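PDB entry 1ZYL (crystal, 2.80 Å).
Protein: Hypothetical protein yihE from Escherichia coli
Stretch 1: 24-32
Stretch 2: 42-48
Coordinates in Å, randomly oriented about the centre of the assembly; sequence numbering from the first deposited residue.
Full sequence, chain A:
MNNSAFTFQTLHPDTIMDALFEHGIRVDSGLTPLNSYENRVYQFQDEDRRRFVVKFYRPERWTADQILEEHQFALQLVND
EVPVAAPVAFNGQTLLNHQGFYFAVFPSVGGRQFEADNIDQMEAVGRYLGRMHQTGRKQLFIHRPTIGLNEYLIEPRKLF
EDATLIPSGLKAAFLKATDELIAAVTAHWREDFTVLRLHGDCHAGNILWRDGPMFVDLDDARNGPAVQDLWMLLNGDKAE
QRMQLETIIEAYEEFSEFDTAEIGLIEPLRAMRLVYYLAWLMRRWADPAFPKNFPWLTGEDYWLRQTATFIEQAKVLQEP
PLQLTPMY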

# COMPACT_ATOMS: atom_id res chain seq x y z
N GLY A 24 16.98 -25.43 -2.85
CA GLY A 24 16.28 -26.59 -3.36
C GLY A 24 14.95 -26.34 -4.03
O GLY A 24 14.25 -27.28 -4.42
N ILE A 25 14.58 -25.07 -4.19
CA ILE A 25 13.33 -24.74 -4.83
C ILE A 25 13.41 -25.08 -6.31
O ILE A 25 13.69 -24.22 -7.14
CB ILE A 25 13.01 -23.25 -4.67
CG1 ILE A 25 13.04 -22.87 -3.19
CG2 ILE A 25 11.65 -22.94 -5.27
CD1 ILE A 25 12.82 -21.41 -2.91
N ARG A 26 13.17 -26.35 -6.63
CA ARG A 26 13.21 -26.82 -8.01
C ARG A 26 12.19 -26.00 -8.79
O ARG A 26 11.04 -25.88 -8.37
CB ARG A 26 12.81 -28.29 -8.10
CG ARG A 26 13.48 -29.22 -7.10
CD ARG A 26 13.03 -30.66 -7.38
NE ARG A 26 13.44 -31.61 -6.35
CZ ARG A 26 13.13 -32.90 -6.38
NH1 ARG A 26 13.53 -33.71 -5.41
NH2 ARG A 26 12.42 -33.39 -7.38
N VAL A 27 12.61 -25.45 -9.93
CA VAL A 27 11.69 -24.66 -10.74
C VAL A 27 10.91 -25.59 -11.65
O VAL A 27 10.14 -26.43 -11.17
CB VAL A 27 12.43 -23.60 -11.58
CG1 VAL A 27 11.43 -22.69 -12.28
CG2 VAL A 27 13.35 -22.78 -10.70
N ASP A 28 11.12 -25.47 -12.96
CA ASP A 28 10.42 -26.30 -13.94
C ASP A 28 10.72 -25.79 -15.34
O ASP A 28 11.62 -26.29 -16.02
CB ASP A 28 8.92 -26.25 -13.70
CG ASP A 28 8.14 -27.06 -14.71
OD1 ASP A 28 8.27 -26.79 -15.92
OD2 ASP A 28 7.40 -27.97 -14.30
N SER A 29 9.95 -24.80 -15.78
CA SER A 29 10.12 -24.22 -17.10
C SER A 29 9.93 -22.71 -17.08
O SER A 29 8.85 -22.21 -16.79
CB SER A 29 9.14 -24.85 -18.09
OG SER A 29 9.26 -24.24 -19.37
N GLY A 30 11.01 -22.01 -17.40
CA GLY A 30 10.96 -20.56 -17.44
C GLY A 30 10.59 -19.85 -16.16
O GLY A 30 9.78 -20.32 -15.36
N LEU A 31 11.20 -18.68 -15.99
CA LEU A 31 10.96 -17.82 -14.84
C LEU A 31 10.33 -16.57 -15.43
O LEU A 31 10.97 -15.53 -15.53
CB LEU A 31 12.28 -17.44 -14.17
CG LEU A 31 12.48 -17.69 -12.67
CD1 LEU A 31 13.66 -16.86 -12.19
CD2 LEU A 31 11.23 -17.32 -11.89
N THR A 32 9.07 -16.67 -15.83
CA THR A 32 8.36 -15.54 -16.41
C THR A 32 8.01 -14.45 -15.39
O THR A 32 7.37 -14.71 -14.37
CB THR A 32 7.08 -16.02 -17.08
OG1 THR A 32 6.10 -14.97 -17.04
CG2 THR A 32 6.55 -17.26 -16.38
N TYR A 42 8.53 -12.70 -9.93
CA TYR A 42 8.57 -13.62 -11.06
C TYR A 42 7.72 -14.84 -10.71
O TYR A 42 7.64 -15.22 -9.54
CB TYR A 42 10.02 -14.08 -11.34
CG TYR A 42 10.95 -13.01 -11.88
CD1 TYR A 42 11.63 -12.14 -11.02
CD2 TYR A 42 11.17 -12.87 -13.25
CE1 TYR A 42 12.50 -11.15 -11.52
CE2 TYR A 42 12.03 -11.89 -13.76
CZ TYR A 42 12.70 -11.04 -12.89
OH TYR A 42 13.54 -10.08 -13.41
N GLN A 43 7.08 -15.43 -11.71
CA GLN A 43 6.23 -16.61 -11.52
C GLN A 43 6.96 -17.84 -12.05
O GLN A 43 7.81 -17.73 -12.93
CB GLN A 43 4.91 -16.44 -12.27
CG GLN A 43 3.91 -17.57 -12.07
CD GLN A 43 2.79 -17.54 -13.11
OE1 GLN A 43 3.01 -17.88 -14.28
NE2 GLN A 43 1.60 -17.13 -12.69
N PHE A 44 6.61 -19.02 -11.54
CA PHE A 44 7.24 -20.25 -11.99
C PHE A 44 6.47 -21.49 -11.52
O PHE A 44 6.01 -21.54 -10.38
CB PHE A 44 8.69 -20.31 -11.49
CG PHE A 44 8.82 -20.50 -10.01
CD1 PHE A 44 8.91 -21.77 -9.46
CD2 PHE A 44 8.84 -19.41 -9.15
CE1 PHE A 44 9.02 -21.96 -8.08
CE2 PHE A 44 8.95 -19.58 -7.76
CZ PHE A 44 9.04 -20.86 -7.23
N GLN A 45 6.31 -22.47 -12.41
CA GLN A 45 5.60 -23.70 -12.07
C GLN A 45 6.49 -24.59 -11.22
O GLN A 45 7.67 -24.31 -11.03
CB GLN A 45 5.19 -24.46 -13.33
CG GLN A 45 4.30 -23.70 -14.27
CD GLN A 45 4.05 -24.45 -15.56
OE1 GLN A 45 3.40 -25.50 -15.57
NE2 GLN A 45 4.58 -23.93 -16.66
N ASP A 46 5.92 -25.68 -10.72
CA ASP A 46 6.65 -26.62 -9.87
C ASP A 46 6.61 -28.01 -10.51
O ASP A 46 5.90 -28.21 -11.49
CB ASP A 46 6.01 -26.65 -8.49
CG ASP A 46 6.88 -27.32 -7.45
OD1 ASP A 46 8.03 -26.86 -7.25
OD2 ASP A 46 6.42 -28.29 -6.82
N GLU A 47 7.38 -28.95 -9.97
CA GLU A 47 7.39 -30.31 -10.50
C GLU A 47 6.03 -30.94 -10.18
O GLU A 47 5.91 -31.77 -9.27
CB GLU A 47 8.52 -31.13 -9.84
CG GLU A 47 8.45 -31.17 -8.33
CD GLU A 47 9.67 -30.56 -7.67
OE1 GLU A 47 10.10 -29.48 -8.12
OE2 GLU A 47 10.18 -31.16 -6.70
N ASP A 48 5.03 -30.53 -10.95
CA ASP A 48 3.65 -30.97 -10.81
C ASP A 48 2.84 -29.86 -11.47
O ASP A 48 1.62 -29.91 -11.53
CB ASP A 48 3.26 -31.07 -9.34
CG ASP A 48 3.09 -29.70 -8.68
OD1 ASP A 48 3.95 -28.81 -8.91
OD2 ASP A 48 2.10 -29.50 -7.94

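This is a mixed contact with an apolar cluster at Phe 44, in which an irregular segment lies along the end of a strand and the loop after it, fastened by a straight backbone hydrogen bond at one end and a salt bridge toward the other.

The two stretches run antiparallel, so that Thr 32 pairs with Gln 43, Leu 31 with Phe 44 and Val 27 with Asp 46, their CA atoms 5.3 to 5.5 Å apart. Gln 43 N donates to Thr 32 O at 2.8 Å, with a nearly straight N-H...O angle of 170°. This bond falls where stretch 2 is still a strand. Further along, two carbonyl oxygens come close: Val 27 O sits 3.3 Å from Gln 45 O, two acceptors with no proton to share, so closeness of backbones here does not mean ladder-like pairing.

Apolar packing starts beside that bond and continues along stretch 1 to Ile 25. Phe 44, buried, gives up more area to the other stretch than any other residue, 83 Å². Its CA-to-CB bond points toward stretch 1, and three aliphatic side chains meet it from the same side of the ring plane: Val 27 CG1 lies 3.7 Å from Phe 44 CB, Leu 31 CD2 3.9 Å from the same CB, and Ile 25 CG2 3.9 Å from Phe 44 CZ at the far tip of the ring. The aromatic side chain thus spans contacts from its base to its end. Leu 31 serves two neighbours, since its CD2 also reaches 3.5 Å from Tyr 42 CB; its CA-to-CB bond points sideways, yet the end of the side chain comes nearer the strand. Its chi1 of -126° lies between the usual wells.

Charge enters on the exposed side. Arg 26, extended beyond an m chi1, brings its guanidinium up to Glu 47, with Arg 26 NH2 and Glu 47 OE2 3.2 Å apart. The oxygen lies over one face of the guanidinium, well out of its plane, so the salt bridge rests on charge attraction alone and no N-H points at the oxygen. Elsewhere in the contact, Asp 28 OD2 comes within 3.2 Å of Asp 46 O, again two acceptors, a proximity that brings no bond across the contact.

Gly 30, at phi 60°, has a backbone conformation that by itself favours glycine. The rule to take away is economical: a straight backbone hydrogen bond at the strand, one aromatic side chain covered from one side by aliphatics, and a charged pair at the exposed margin, within a contact that buries 674 Å² summed over both sides.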